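Side-chain contacts in tannase (Fusobacterium nucleatum subsp. nucleatum ATCC 25586, PDB 6YQ4), which hydrolyses gallotannins as a tannase, probably using the serine-hydrolase chemistry of the alpha/beta-hydrolase fold, and carries a bound magnesium ion: residues Glu220-Gly225 and Thr301-Ile306; Ile262-Lys267 and Ser352-Asp357; Gly297-Tyr302 and Leu455-Lys460. All coordinates share one frame; numbering follows the deposited sequence.

Contact 1. Residues Glu220-Gly225 and Thr301-Ile306; sequences EWMYNG and TYLSII
Leu303 pushes a single methyl, CD1, against the rim of the Trp221 indole, with no overlap on the ring's flat face. Leu303 CD1 lies in the indole plane, 3.7 Å from Trp221 CZ3 and 3.8 Å from CH2, so the six-membered end of the ring system meets it edge-on. The two side chains approach from opposite directions, Trp221 from helix 212-223 and Leu303 from helix 298-316. With CG anti to the backbone N (chi1 175°), the indole reaches toward Leu303. The same methyl has a second neighbour: Met222 CE touches Leu303 CD1 at 3.6 Å. Met222 arrives by a bent route, its chain folding at chi2 and chi3 (-57°) until the terminal methyl lies beside the leucine. This is a case of buried helix-helix packing in the helical part of this alpha/beta-hydrolase-family protein, away from the magnesium site. The backbones stay well apart, with Met222 CA and Leu303 CA 10.3 Å from each other, and long side chains bridge the separation without a hydrogen bond across it. Helix 450-461 adds Ala450, against Trp221 and Met222, and Ala453, against Leu303. The polar edge of the indole is satisfied elsewhere, where Trp221 NE1 donates to the carbonyl O of Gly295, while Phe272 meets the ring with its plane tilted by about 30°.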
ATOM      1  N   GLU A 220     -10.547 -10.102 -12.460  1.00 22.42           N
ATOM      2  CA  GLU A 220     -11.492 -10.926 -13.191  1.00 23.59           C
ATOM      3  C   GLU A 220     -10.986 -12.347 -13.394  1.00 34.10           C
ATOM      4  O   GLU A 220     -11.783 -13.285 -13.423  1.00 36.55           O
ATOM      5  CB  GLU A 220     -11.799 -10.251 -14.529  1.00 26.28           C
ATOM      6  CG  GLU A 220     -12.526  -8.916 -14.338  1.00 24.77           C
ATOM      7  CD  GLU A 220     -13.659  -9.029 -13.322  1.00 30.31           C
ATOM      8  OE1 GLU A 220     -13.803  -8.119 -12.486  1.00 27.48           O
ATOM      9  OE2 GLU A 220     -14.413 -10.035 -13.360  1.00 39.23           O
ATOM     10  N   TRP A 221      -9.677 -12.530 -13.556  1.00 36.49           N
ATOM     11  CA  TRP A 221      -9.113 -13.869 -13.485  1.00 35.65           C
ATOM     12  C   TRP A 221      -9.534 -14.572 -12.193  1.00 31.76           C
ATOM     13  O   TRP A 221     -10.086 -15.676 -12.223  1.00 31.32           O
ATOM     14  CB  TRP A 221      -7.593 -13.795 -13.605  1.00 38.61           C
ATOM     15  CG  TRP A 221      -6.967 -15.119 -13.418  1.00 30.73           C
ATOM     16  CD1 TRP A 221      -6.981 -16.161 -14.288  1.00 31.27           C
ATOM     17  CD2 TRP A 221      -6.261 -15.561 -12.263  1.00 28.10           C
ATOM     18  NE1 TRP A 221      -6.318 -17.240 -13.749  1.00 25.38           N
ATOM     19  CE2 TRP A 221      -5.871 -16.896 -12.501  1.00 24.43           C
ATOM     20  CE3 TRP A 221      -5.947 -14.971 -11.037  1.00 22.53           C
ATOM     21  CZ2 TRP A 221      -5.155 -17.637 -11.570  1.00 24.44           C
ATOM     22  CZ3 TRP A 221      -5.232 -15.715 -10.117  1.00 32.73           C
ATOM     23  CH2 TRP A 221      -4.842 -17.031 -10.388  1.00 30.24           C
ATOM     24  N   MET A 222      -9.330 -13.918 -11.052  1.00 23.00           N
ATOM     25  CA  MET A 222      -9.792 -14.479  -9.785  1.00 25.98           C
ATOM     26  C   MET A 222     -11.320 -14.629  -9.723  1.00 32.27           C
ATOM     27  O   MET A 222     -11.832 -15.698  -9.373  1.00 39.75           O
ATOM     28  CB  MET A 222      -9.294 -13.617  -8.636  1.00 28.73           C
ATOM     29  CG  MET A 222      -9.208 -14.373  -7.330  1.00 39.84           C
ATOM     30  SD  MET A 222      -7.820 -13.895  -6.301  1.00 41.10           S
ATOM     31  CE  MET A 222      -6.524 -14.202  -7.457  1.00 49.62           C
ATOM     32  N   TYR A 223     -12.078 -13.580 -10.049  1.00 32.61           N
ATOM     33  CA  TYR A 223     -13.478 -13.529  -9.638  1.00 24.41           C
ATOM     34  C   TYR A 223     -14.484 -13.652 -10.786  1.00 32.62           C
ATOM     35  O   TYR A 223     -15.676 -13.383 -10.588  1.00 37.53           O
ATOM     36  CB  TYR A 223     -13.719 -12.250  -8.831  1.00 23.62           C
ATOM     37  CG  TYR A 223     -13.025 -12.294  -7.507  1.00 24.07           C
ATOM     38  CD1 TYR A 223     -11.926 -11.487  -7.252  1.00 21.76           C
ATOM     39  CD2 TYR A 223     -13.431 -13.188  -6.516  1.00 28.07           C
ATOM     40  CE1 TYR A 223     -11.253 -11.552  -6.045  1.00 22.18           C
ATOM     41  CE2 TYR A 223     -12.736 -13.269  -5.293  1.00 30.02           C
ATOM     42  CZ  TYR A 223     -11.657 -12.444  -5.076  1.00 21.72           C
ATOM     43  OH  TYR A 223     -10.976 -12.487  -3.886  1.00 30.95           O
ATOM     44  N   ASN A 224     -14.047 -14.054 -11.974  1.00 32.98           N
ATOM     45  CA  ASN A 224     -14.988 -14.346 -13.046  1.00 37.91           C
ATOM     46  C   ASN A 224     -15.969 -15.429 -12.610  1.00 41.02           C
ATOM     47  O   ASN A 224     -15.586 -16.438 -12.009  1.00 40.44           O
ATOM     48  CB  ASN A 224     -14.230 -14.802 -14.292  1.00 41.96           C
ATOM     49  CG  ASN A 224     -15.125 -14.982 -15.482  1.00 37.99           C
ATOM     50  OD1 ASN A 224     -15.311 -16.096 -15.965  1.00 44.05           O
ATOM     51  ND2 ASN A 224     -15.677 -13.885 -15.978  1.00 29.29           N
ATOM     52  N   GLY A 225     -17.243 -15.212 -12.911  1.00 42.42           N
ATOM     53  CA  GLY A 225     -18.292 -16.138 -12.555  1.00 37.45           C
ATOM     54  C   GLY A 225     -19.008 -15.813 -11.263  1.00 38.53           C
ATOM     55  O   GLY A 225     -20.102 -16.335 -11.035  1.00 42.54           O
ATOM     56  N   THR A 301      -1.809 -22.699  -9.046  1.00 29.96           N
ATOM     57  CA  THR A 301      -1.406 -23.670  -8.027  1.00 30.48           C
ATOM     58  C   THR A 301      -0.557 -23.008  -6.946  1.00 31.58           C
ATOM     59  O   THR A 301      -0.656 -23.352  -5.763  1.00 36.70           O
ATOM     60  CB  THR A 301      -0.650 -24.837  -8.688  1.00 38.02           C
ATOM     61  OG1 THR A 301      -1.549 -25.582  -9.515  1.00 43.97           O
ATOM     62  CG2 THR A 301      -0.032 -25.789  -7.653  1.00 27.93           C
ATOM     63  N   TYR A 302       0.278 -22.045  -7.337  1.00 24.21           N
ATOM     64  CA  TYR A 302       1.015 -21.256  -6.358  1.00 23.54           C
ATOM     65  C   TYR A 302       0.067 -20.493  -5.432  1.00 37.41           C
ATOM     66  O   TYR A 302       0.242 -20.498  -4.205  1.00 34.39           O
ATOM     67  CB  TYR A 302       1.958 -20.289  -7.076  1.00 25.34           C
ATOM     68  CG  TYR A 302       2.667 -19.334  -6.154  1.00 33.59           C
ATOM     69  CD1 TYR A 302       3.807 -19.724  -5.469  1.00 39.75           C
ATOM     70  CD2 TYR A 302       2.193 -18.056  -5.953  1.00 42.73           C
ATOM     71  CE1 TYR A 302       4.443 -18.866  -4.616  1.00 38.37           C
ATOM     72  CE2 TYR A 302       2.827 -17.189  -5.093  1.00 48.09           C
ATOM     73  CZ  TYR A 302       3.951 -17.602  -4.438  1.00 47.07           C
ATOM     74  OH  TYR A 302       4.592 -16.730  -3.595  1.00 65.16           O
ATOM     75  N   LEU A 303      -0.939 -19.813  -6.000  1.00 33.09           N
ATOM     76  CA  LEU A 303      -1.861 -19.061  -5.159  1.00 28.15           C
ATOM     77  C   LEU A 303      -2.595 -19.968  -4.190  1.00 33.82           C
ATOM     78  O   LEU A 303      -2.780 -19.622  -3.015  1.00 35.71           O
ATOM     79  CB  LEU A 303      -2.871 -18.305  -6.008  1.00 31.06           C
ATOM     80  CG  LEU A 303      -2.430 -17.083  -6.769  1.00 30.42           C
ATOM     81  CD1 LEU A 303      -3.632 -16.169  -6.846  1.00 34.06           C
ATOM     82  CD2 LEU A 303      -1.294 -16.419  -6.035  1.00 35.99           C
ATOM     83  N   SER A 304      -3.046 -21.124  -4.675  1.00 30.34           N
ATOM     84  CA  SER A 304      -3.803 -22.012  -3.814  1.00 29.14           C
ATOM     85  C   SER A 304      -2.962 -22.458  -2.626  1.00 33.61           C
ATOM     86  O   SER A 304      -3.501 -22.714  -1.549  1.00 36.69           O
ATOM     87  CB  SER A 304      -4.307 -23.206  -4.623  1.00 29.82           C
ATOM     88  OG  SER A 304      -3.314 -24.220  -4.714  1.00 35.75           O
ATOM     89  N   ILE A 305      -1.639 -22.520  -2.790  1.00 41.79           N
ATOM     90  CA  ILE A 305      -0.784 -22.940  -1.683  1.00 35.29           C
ATOM     91  C   ILE A 305      -0.706 -21.853  -0.621  1.00 32.35           C
ATOM     92  O   ILE A 305      -0.683 -22.145   0.581  1.00 37.59           O
ATOM     93  CB  ILE A 305       0.605 -23.343  -2.210  1.00 32.82           C
ATOM     94  CG1 ILE A 305       0.471 -24.554  -3.129  1.00 37.08           C
ATOM     95  CG2 ILE A 305       1.506 -23.710  -1.071  1.00 32.87           C
ATOM     96  CD1 ILE A 305       1.752 -24.930  -3.857  1.00 32.41           C
ATOM     97  N   ILE A 306      -0.694 -20.582  -1.037  1.00 30.61           N
ATOM     98  CA  ILE A 306      -0.819 -19.480  -0.080  1.00 27.53           C
ATOM     99  C   ILE A 306      -2.057 -19.671   0.788  1.00 29.33           C
ATOM    100  O   ILE A 306      -2.018 -19.482   2.009  1.00 34.88           O
ATOM    101  CB  ILE A 306      -0.879 -18.134  -0.817  1.00 29.04           C
ATOM    102  CG1 ILE A 306       0.439 -17.806  -1.473  1.00 34.80           C
ATOM    103  CG2 ILE A 306      -1.265 -16.997   0.124  1.00 30.35           C
ATOM    104  CD1 ILE A 306       0.265 -16.577  -2.343  1.00 36.26           C
TER

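Contact 2. Residues Ile262-Lys267 and Ser352-Asp357; sequences INISNK and SPPAFD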
ATOM      1  N   ILE A 262     -20.800  -8.852 -17.329  1.00 26.60           N
ATOM      2  CA  ILE A 262     -20.293 -10.218 -17.404  1.00 36.65           C
ATOM      3  C   ILE A 262     -19.420 -10.397 -18.641  1.00 38.57           C
ATOM      4  O   ILE A 262     -18.354 -11.031 -18.577  1.00 38.56           O
ATOM      5  CB  ILE A 262     -21.458 -11.221 -17.373  1.00 38.17           C
ATOM      6  CG1 ILE A 262     -22.022 -11.320 -15.955  1.00 28.58           C
ATOM      7  CG2 ILE A 262     -21.022 -12.594 -17.928  1.00 29.80           C
ATOM      8  CD1 ILE A 262     -23.309 -12.093 -15.899  1.00 30.77           C
ATOM      9  N   ASN A 263     -19.826  -9.809 -19.777  1.00 29.26           N
ATOM     10  CA  ASN A 263     -18.961  -9.907 -20.950  1.00 39.97           C
ATOM     11  C   ASN A 263     -17.626  -9.193 -20.723  1.00 41.72           C
ATOM     12  O   ASN A 263     -16.573  -9.685 -21.155  1.00 40.05           O
ATOM     13  CB  ASN A 263     -19.659  -9.372 -22.208  1.00 53.75           C
ATOM     14  CG  ASN A 263     -18.819  -9.601 -23.474  1.00 77.14           C
ATOM     15  OD1 ASN A 263     -18.396 -10.733 -23.759  1.00 83.45           O
ATOM     16  ND2 ASN A 263     -18.584  -8.535 -24.236  1.00 75.00           N
ATOM     17  N   ILE A 264     -17.643  -8.050 -20.028  1.00 27.43           N
ATOM     18  CA  ILE A 264     -16.396  -7.347 -19.732  1.00 38.17           C
ATOM     19  C   ILE A 264     -15.501  -8.200 -18.837  1.00 34.97           C
ATOM     20  O   ILE A 264     -14.287  -8.294 -19.050  1.00 34.97           O
ATOM     21  CB  ILE A 264     -16.700  -5.975 -19.095  1.00 29.81           C
ATOM     22  CG1 ILE A 264     -17.282  -5.017 -20.134  1.00 37.47           C
ATOM     23  CG2 ILE A 264     -15.469  -5.377 -18.463  1.00 28.47           C
ATOM     24  CD1 ILE A 264     -18.077  -3.897 -19.513  1.00 42.93           C
ATOM     25  N   SER A 265     -16.090  -8.845 -17.835  1.00 28.30           N
ATOM     26  CA  SER A 265     -15.311  -9.703 -16.966  1.00 31.21           C
ATOM     27  C   SER A 265     -14.776 -10.920 -17.730  1.00 30.73           C
ATOM     28  O   SER A 265     -13.624 -11.311 -17.541  1.00 28.02           O
ATOM     29  CB  SER A 265     -16.155 -10.106 -15.759  1.00 30.01           C
ATOM     30  OG  SER A 265     -15.776 -11.375 -15.254  1.00 28.27           O
ATOM     31  N   ASN A 266     -15.573 -11.503 -18.627  1.00 35.64           N
ATOM     32  CA  ASN A 266     -15.050 -12.551 -19.507  1.00 35.99           C
ATOM     33  C   ASN A 266     -13.809 -12.069 -20.260  1.00 41.62           C
ATOM     34  O   ASN A 266     -12.771 -12.745 -20.271  1.00 41.55           O
ATOM     35  CB  ASN A 266     -16.124 -13.008 -20.501  1.00 30.45           C
ATOM     36  CG  ASN A 266     -17.267 -13.762 -19.830  1.00 30.76           C
ATOM     37  OD1 ASN A 266     -17.197 -14.093 -18.647  1.00 43.04           O
ATOM     38  ND2 ASN A 266     -18.312 -14.051 -20.586  1.00 32.67           N
ATOM     39  N   LYS A 267     -13.894 -10.891 -20.881  1.00 34.94           N
ATOM     40  CA  LYS A 267     -12.786 -10.403 -21.694  1.00 35.18           C
ATOM     41  C   LYS A 267     -11.576 -10.062 -20.836  1.00 37.10           C
ATOM     42  O   LYS A 267     -10.441 -10.381 -21.209  1.00 43.93           O
ATOM     43  CB  LYS A 267     -13.244  -9.197 -22.517  1.00 46.09           C
ATOM     44  CG  LYS A 267     -12.340  -8.769 -23.685  1.00 59.54           C
ATOM     45  CD  LYS A 267     -11.950  -9.909 -24.636  1.00 66.00           C
ATOM     46  CE  LYS A 267     -13.043 -10.252 -25.639  1.00 74.65           C
ATOM     47  NZ  LYS A 267     -12.724 -11.529 -26.358  1.00 81.30           N
ATOM     48  N   SER A 352     -17.041  -4.297  -8.977  1.00 25.78           N
ATOM     49  CA  SER A 352     -17.612  -4.657 -10.263  1.00 30.44           C
ATOM     50  C   SER A 352     -16.643  -4.337 -11.397  1.00 32.92           C
ATOM     51  O   SER A 352     -15.897  -3.358 -11.322  1.00 41.80           O
ATOM     52  CB  SER A 352     -18.933  -3.916 -10.492  1.00 25.69           C
ATOM     53  OG  SER A 352     -19.761  -4.056  -9.358  1.00 30.30           O
ATOM     54  N   PRO A 353     -16.670  -5.117 -12.476  1.00 28.74           N
ATOM     55  CA  PRO A 353     -15.651  -4.986 -13.523  1.00 32.10           C
ATOM     56  C   PRO A 353     -15.955  -3.834 -14.465  1.00 29.64           C
ATOM     57  O   PRO A 353     -17.101  -3.672 -14.904  1.00 27.64           O
ATOM     58  CB  PRO A 353     -15.741  -6.334 -14.259  1.00 31.16           C
ATOM     59  CG  PRO A 353     -17.190  -6.709 -14.134  1.00 35.39           C
ATOM     60  CD  PRO A 353     -17.704  -6.109 -12.835  1.00 31.33           C
ATOM     61  N   PRO A 354     -14.938  -3.054 -14.871  1.00 32.96           N
ATOM     62  CA  PRO A 354     -13.533  -3.166 -14.444  1.00 35.60           C
ATOM     63  C   PRO A 354     -13.286  -2.505 -13.085  1.00 36.50           C
ATOM     64  O   PRO A 354     -13.575  -1.334 -12.903  1.00 40.98           O
ATOM     65  CB  PRO A 354     -12.752  -2.439 -15.562  1.00 23.96           C
ATOM     66  CG  PRO A 354     -13.736  -2.286 -16.698  1.00 27.24           C
ATOM     67  CD  PRO A 354     -15.085  -2.193 -16.060  1.00 27.65           C
ATOM     68  N   ALA A 355     -12.712  -3.265 -12.159  1.00 25.42           N
ATOM     69  CA  ALA A 355     -12.673  -2.876 -10.752  1.00 29.89           C
ATOM     70  C   ALA A 355     -11.858  -1.603 -10.488  1.00 34.08           C
ATOM     71  O   ALA A 355     -12.140  -0.890  -9.519  1.00 34.63           O
ATOM     72  CB  ALA A 355     -12.112  -4.042  -9.927  1.00 22.31           C
ATOM     73  N   PHE A 356     -10.833  -1.317 -11.293  1.00 31.28           N
ATOM     74  CA  PHE A 356      -9.964  -0.163 -11.078  1.00 28.38           C
ATOM     75  C   PHE A 356     -10.085   0.890 -12.174  1.00 34.64           C
ATOM     76  O   PHE A 356     -10.300   2.071 -11.864  1.00 36.93           O
ATOM     77  CB  PHE A 356      -8.500  -0.623 -10.921  1.00 35.44           C
ATOM     78  CG  PHE A 356      -8.292  -1.514  -9.730  1.00 35.90           C
ATOM     79  CD1 PHE A 356      -8.536  -2.881  -9.821  1.00 27.83           C
ATOM     80  CD2 PHE A 356      -7.924  -0.984  -8.509  1.00 25.48           C
ATOM     81  CE1 PHE A 356      -8.408  -3.697  -8.734  1.00 19.12           C
ATOM     82  CE2 PHE A 356      -7.782  -1.807  -7.409  1.00 32.66           C
ATOM     83  CZ  PHE A 356      -8.019  -3.171  -7.523  1.00 30.34           C
ATOM     84  N   ASP A 357      -9.980   0.516 -13.457  1.00 25.12           N
ATOM     85  CA  ASP A 357     -10.195   1.481 -14.543  1.00 29.79           C
ATOM     86  C   ASP A 357     -11.632   1.356 -15.066  1.00 37.49           C
ATOM     87  O   ASP A 357     -11.892   0.681 -16.076  1.00 35.22           O
ATOM     88  CB  ASP A 357      -9.176   1.301 -15.662  1.00 23.34           C
ATOM     89  CG  ASP A 357      -9.160   2.494 -16.611  1.00 34.75           C
ATOM     90  OD1 ASP A 357      -9.976   3.413 -16.351  1.00 36.87           O
ATOM     91  OD2 ASP A 357      -8.350   2.534 -17.582  1.00 25.06           O
TER
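An apolar contact between a helix and a loop joins Ile264 and Ser265, on helix 259-279, to Pro353 and Pro354, in the irregular segment between helices 340-344 and 364-368. Ile264 uses its CG2 branch, which sits 4.0 Å from Pro354 CG and equally near CD of the same residue, so the methyl meets the CG-CD side of the ring, the two side chains crossing at a slant. CG2 points anti to the backbone N of Ile264, and it is this methyl, not the longer CG1 branch, that meets the proline. One residue further along the helix, Ser265 CB comes to 3.9 Å from Pro353 CG. The peptide bond before Pro354 is cis; Pro353 faces mainly Ser265, while Pro354 faces Ile264. In this alpha/beta-hydrolase the contact fastens a connecting loop to a helix outside the central sheet. The backbones come close here, with Ser265 CA and Pro353 CA 5.8 Å apart, yet no hydrogen bond crosses. The hydroxyl of Ser265 instead bonds with Glu220 OE2 of helix 212-223 and Asn224 ND2 just along the chain. Phe382 of helix 381-394 touches both Ile264 and Pro354, adding an aromatic neighbour to the aliphatic pair.

Contact 3. Residues Gly297-Tyr302 and Leu455-Lys460; sequences GSFKTY and LALKLK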
ATOM      1  N   GLY A 297      -2.823 -23.285 -14.536  1.00 38.33           N
ATOM      2  CA  GLY A 297      -1.409 -23.577 -14.633  1.00 27.54           C
ATOM      3  C   GLY A 297      -0.748 -23.317 -13.298  1.00 35.33           C
ATOM      4  O   GLY A 297      -1.422 -23.099 -12.290  1.00 37.39           O
ATOM      5  N   SER A 298       0.586 -23.299 -13.291  1.00 31.74           N
ATOM      6  CA  SER A 298       1.299 -23.325 -12.018  1.00 28.55           C
ATOM      7  C   SER A 298       1.045 -22.083 -11.182  1.00 33.92           C
ATOM      8  O   SER A 298       1.125 -22.153  -9.947  1.00 36.91           O
ATOM      9  CB  SER A 298       2.793 -23.495 -12.256  1.00 28.42           C
ATOM     10  OG  SER A 298       3.240 -22.551 -13.212  1.00 40.81           O
ATOM     11  N   PHE A 299       0.754 -20.933 -11.815  1.00 26.74           N
ATOM     12  CA  PHE A 299       0.577 -19.725 -11.015  1.00 23.08           C
ATOM     13  C   PHE A 299      -0.635 -19.849 -10.114  1.00 27.54           C
ATOM     14  O   PHE A 299      -0.577 -19.462  -8.941  1.00 29.13           O
ATOM     15  CB  PHE A 299       0.444 -18.470 -11.877  1.00 25.20           C
ATOM     16  CG  PHE A 299       0.187 -17.219 -11.063  1.00 27.63           C
ATOM     17  CD1 PHE A 299       1.191 -16.665 -10.275  1.00 27.11           C
ATOM     18  CD2 PHE A 299      -1.074 -16.620 -11.045  1.00 26.59           C
ATOM     19  CE1 PHE A 299       0.946 -15.501  -9.488  1.00 28.15           C
ATOM     20  CE2 PHE A 299      -1.323 -15.465 -10.278  1.00 24.31           C
ATOM     21  CZ  PHE A 299      -0.317 -14.905  -9.499  1.00 21.32           C
ATOM     22  N   LYS A 300      -1.737 -20.389 -10.653  1.00 23.31           N
ATOM     23  CA  LYS A 300      -2.932 -20.668  -9.857  1.00 26.20           C
ATOM     24  C   LYS A 300      -2.649 -21.687  -8.754  1.00 33.11           C
ATOM     25  O   LYS A 300      -3.186 -21.573  -7.644  1.00 34.83           O
ATOM     26  CB  LYS A 300      -4.051 -21.172 -10.774  1.00 34.74           C
ATOM     27  CG  LYS A 300      -5.250 -21.791 -10.040  1.00 40.97           C
ATOM     28  CD  LYS A 300      -6.431 -22.068 -10.971  1.00 32.76           C
ATOM     29  CE  LYS A 300      -6.899 -20.789 -11.662  1.00 38.30           C
ATOM     30  NZ  LYS A 300      -8.040 -21.032 -12.611  1.00 46.39           N
ATOM     31  N   THR A 301      -1.809 -22.699  -9.046  1.00 29.96           N
ATOM     32  CA  THR A 301      -1.406 -23.670  -8.027  1.00 30.48           C
ATOM     33  C   THR A 301      -0.557 -23.008  -6.946  1.00 31.58           C
ATOM     34  O   THR A 301      -0.656 -23.352  -5.763  1.00 36.70           O
ATOM     35  CB  THR A 301      -0.650 -24.837  -8.688  1.00 38.02           C
ATOM     36  OG1 THR A 301      -1.549 -25.582  -9.515  1.00 43.97           O
ATOM     37  CG2 THR A 301      -0.032 -25.789  -7.653  1.00 27.93           C
ATOM     38  N   TYR A 302       0.278 -22.045  -7.337  1.00 24.21           N
ATOM     39  CA  TYR A 302       1.015 -21.256  -6.358  1.00 23.54           C
ATOM     40  C   TYR A 302       0.067 -20.493  -5.432  1.00 37.41           C
ATOM     41  O   TYR A 302       0.242 -20.498  -4.205  1.00 34.39           O
ATOM     42  CB  TYR A 302       1.958 -20.289  -7.076  1.00 25.34           C
ATOM     43  CG  TYR A 302       2.667 -19.334  -6.154  1.00 33.59           C
ATOM     44  CD1 TYR A 302       3.807 -19.724  -5.469  1.00 39.75           C
ATOM     45  CD2 TYR A 302       2.193 -18.056  -5.953  1.00 42.73           C
ATOM     46  CE1 TYR A 302       4.443 -18.866  -4.616  1.00 38.37           C
ATOM     47  CE2 TYR A 302       2.827 -17.189  -5.093  1.00 48.09           C
ATOM     48  CZ  TYR A 302       3.951 -17.602  -4.438  1.00 47.07           C
ATOM     49  OH  TYR A 302       4.592 -16.730  -3.595  1.00 65.16           O
ATOM     50  N   LEU A 455       3.788  -9.011  -6.588  1.00 28.20           N
ATOM     51  CA  LEU A 455       4.824  -8.142  -6.026  1.00 28.25           C
ATOM     52  C   LEU A 455       5.834  -8.959  -5.224  1.00 38.32           C
ATOM     53  O   LEU A 455       7.052  -8.822  -5.400  1.00 32.76           O
ATOM     54  CB  LEU A 455       4.192  -7.078  -5.144  1.00 20.88           C
ATOM     55  CG  LEU A 455       5.091  -6.104  -4.396  1.00 27.59           C
ATOM     56  CD1 LEU A 455       5.678  -5.109  -5.357  1.00 27.75           C
ATOM     57  CD2 LEU A 455       4.260  -5.387  -3.346  1.00 27.10           C
ATOM     58  N   ALA A 456       5.327  -9.823  -4.340  1.00 33.81           N
ATOM     59  CA  ALA A 456       6.181 -10.674  -3.530  1.00 30.59           C
ATOM     60  C   ALA A 456       7.072 -11.565  -4.398  1.00 19.03           C
ATOM     61  O   ALA A 456       8.253 -11.750  -4.097  1.00 22.80           O
ATOM     62  CB  ALA A 456       5.304 -11.494  -2.573  1.00 24.49           C
ATOM     63  N   LEU A 457       6.553 -12.086  -5.509  1.00 25.20           N
ATOM     64  CA  LEU A 457       7.395 -12.959  -6.333  1.00 25.73           C
ATOM     65  C   LEU A 457       8.509 -12.176  -7.001  1.00 20.25           C
ATOM     66  O   LEU A 457       9.647 -12.659  -7.113  1.00 30.64           O
ATOM     67  CB  LEU A 457       6.567 -13.672  -7.396  1.00 32.69           C
ATOM     68  CG  LEU A 457       5.640 -14.774  -6.895  1.00 36.59           C
ATOM     69  CD1 LEU A 457       4.425 -14.989  -7.833  1.00 20.06           C
ATOM     70  CD2 LEU A 457       6.435 -16.019  -6.714  1.00 21.22           C
ATOM     71  N   LYS A 458       8.170 -11.001  -7.517  1.00 21.39           N
ATOM     72  CA  LYS A 458       9.136 -10.157  -8.199  1.00 20.07           C
ATOM     73  C   LYS A 458      10.269  -9.777  -7.269  1.00 20.38           C
ATOM     74  O   LYS A 458      11.444  -9.798  -7.664  1.00 30.69           O
ATOM     75  CB  LYS A 458       8.418  -8.923  -8.749  1.00 26.22           C
ATOM     76  CG  LYS A 458       9.294  -7.978  -9.502  1.00 27.01           C
ATOM     77  CD  LYS A 458       9.800  -8.615 -10.769  1.00 25.23           C
ATOM     78  CE  LYS A 458      10.785  -7.682 -11.453  1.00 33.19           C
ATOM     79  NZ  LYS A 458      11.652  -8.386 -12.468  1.00 25.15           N
ATOM     80  N   LEU A 459       9.957  -9.488  -6.009  1.00 24.49           N
ATOM     81  CA  LEU A 459      11.020  -9.137  -5.067  1.00 22.35           C
ATOM     82  C   LEU A 459      11.896 -10.349  -4.720  1.00 24.25           C
ATOM     83  O   LEU A 459      13.124 -10.235  -4.620  1.00 30.19           O
ATOM     84  CB  LEU A 459      10.418  -8.533  -3.805  1.00 19.69           C
ATOM     85  CG  LEU A 459       9.679  -7.217  -3.932  1.00 27.48           C
ATOM     86  CD1 LEU A 459       8.631  -7.068  -2.828  1.00 22.18           C
ATOM     87  CD2 LEU A 459      10.677  -6.080  -3.873  1.00 25.70           C
ATOM     88  N   LYS A 460      11.284 -11.510  -4.502  1.00 30.65           N
ATOM     89  CA  LYS A 460      12.068 -12.716  -4.254  1.00 29.04           C
ATOM     90  C   LYS A 460      12.961 -13.050  -5.440  1.00 34.37           C
ATOM     91  O   LYS A 460      14.138 -13.414  -5.268  1.00 35.98           O
ATOM     92  CB  LYS A 460      11.135 -13.888  -3.951  1.00 28.40           C
ATOM     93  CG  LYS A 460      10.338 -13.712  -2.684  1.00 21.79           C
ATOM     94  CD  LYS A 460       9.458 -14.907  -2.446  1.00 29.30           C
ATOM     95  CE  LYS A 460      10.206 -16.028  -1.741  1.00 37.05           C
ATOM     96  NZ  LYS A 460       9.625 -16.179  -0.384  1.00 46.84           N
TER
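Leu457 leaves helix 450-461 with its CB directed at helix 298-316, and its CG, anti to the carbonyl carbon (chi1 -72°), aims the fork at Tyr302 and Phe299. Leu457 CG already meets the far end of Tyr302, lying 4.0 Å from its OH and 4.1 Å from its CZ. Beyond it the side chain forks. Leu457 CD2 is 3.7 Å from Tyr302 CZ and as close to OH, and makes an off-centre CH-pi contact, 4.2 Å from the ring centroid and 30° off the ring normal. Leu457 CD1 touches both rings: it is 3.9 Å from Tyr302 CE2 and at the same distance from Phe299 CE1, where it lies at the edge of the phenyl group and in its plane. Phe299 and Tyr302 are three residues apart, about one helical turn, and both rings stand anti to the backbone N. Helix 450-461 packs beside the central sheet of the alpha/beta-hydrolase fold, Ala456 on strand 465-469, Leu459 on that strand and on 435-439, so the contact ties helix 298-316 to a layer next to the sheet. Leu289, in a loop, touches both Tyr302 and Leu457, while Phe272 and Leu276 of helix 259-279 pack against Phe299.

Every touching residue of contact 1 is buried, whereas contacts 2 and 3 each include one partly exposed residue, Ile264 and Tyr302, and so reach toward the surface. None makes a hydrogen bond across its segments. Contacts 1 and 3, with centres about 11 Å apart, share helix 298-316, and they touch through Trp221 CH2 and Phe299 CD2. A leucine methyl meets one indole edge and a methionine methyl in contact 1; in contact 3 a leucine meets two rings, with an off-centre CH-pi contact to Tyr302 and at the edge of Phe299. Contact 2 replaces one helix with a proline loop and uses aliphatic groups alone. It meets contact 1 through a probable Asn224-Asn266 hydrogen bond, but stays about 12 Å from contact 3 at the nearest atoms.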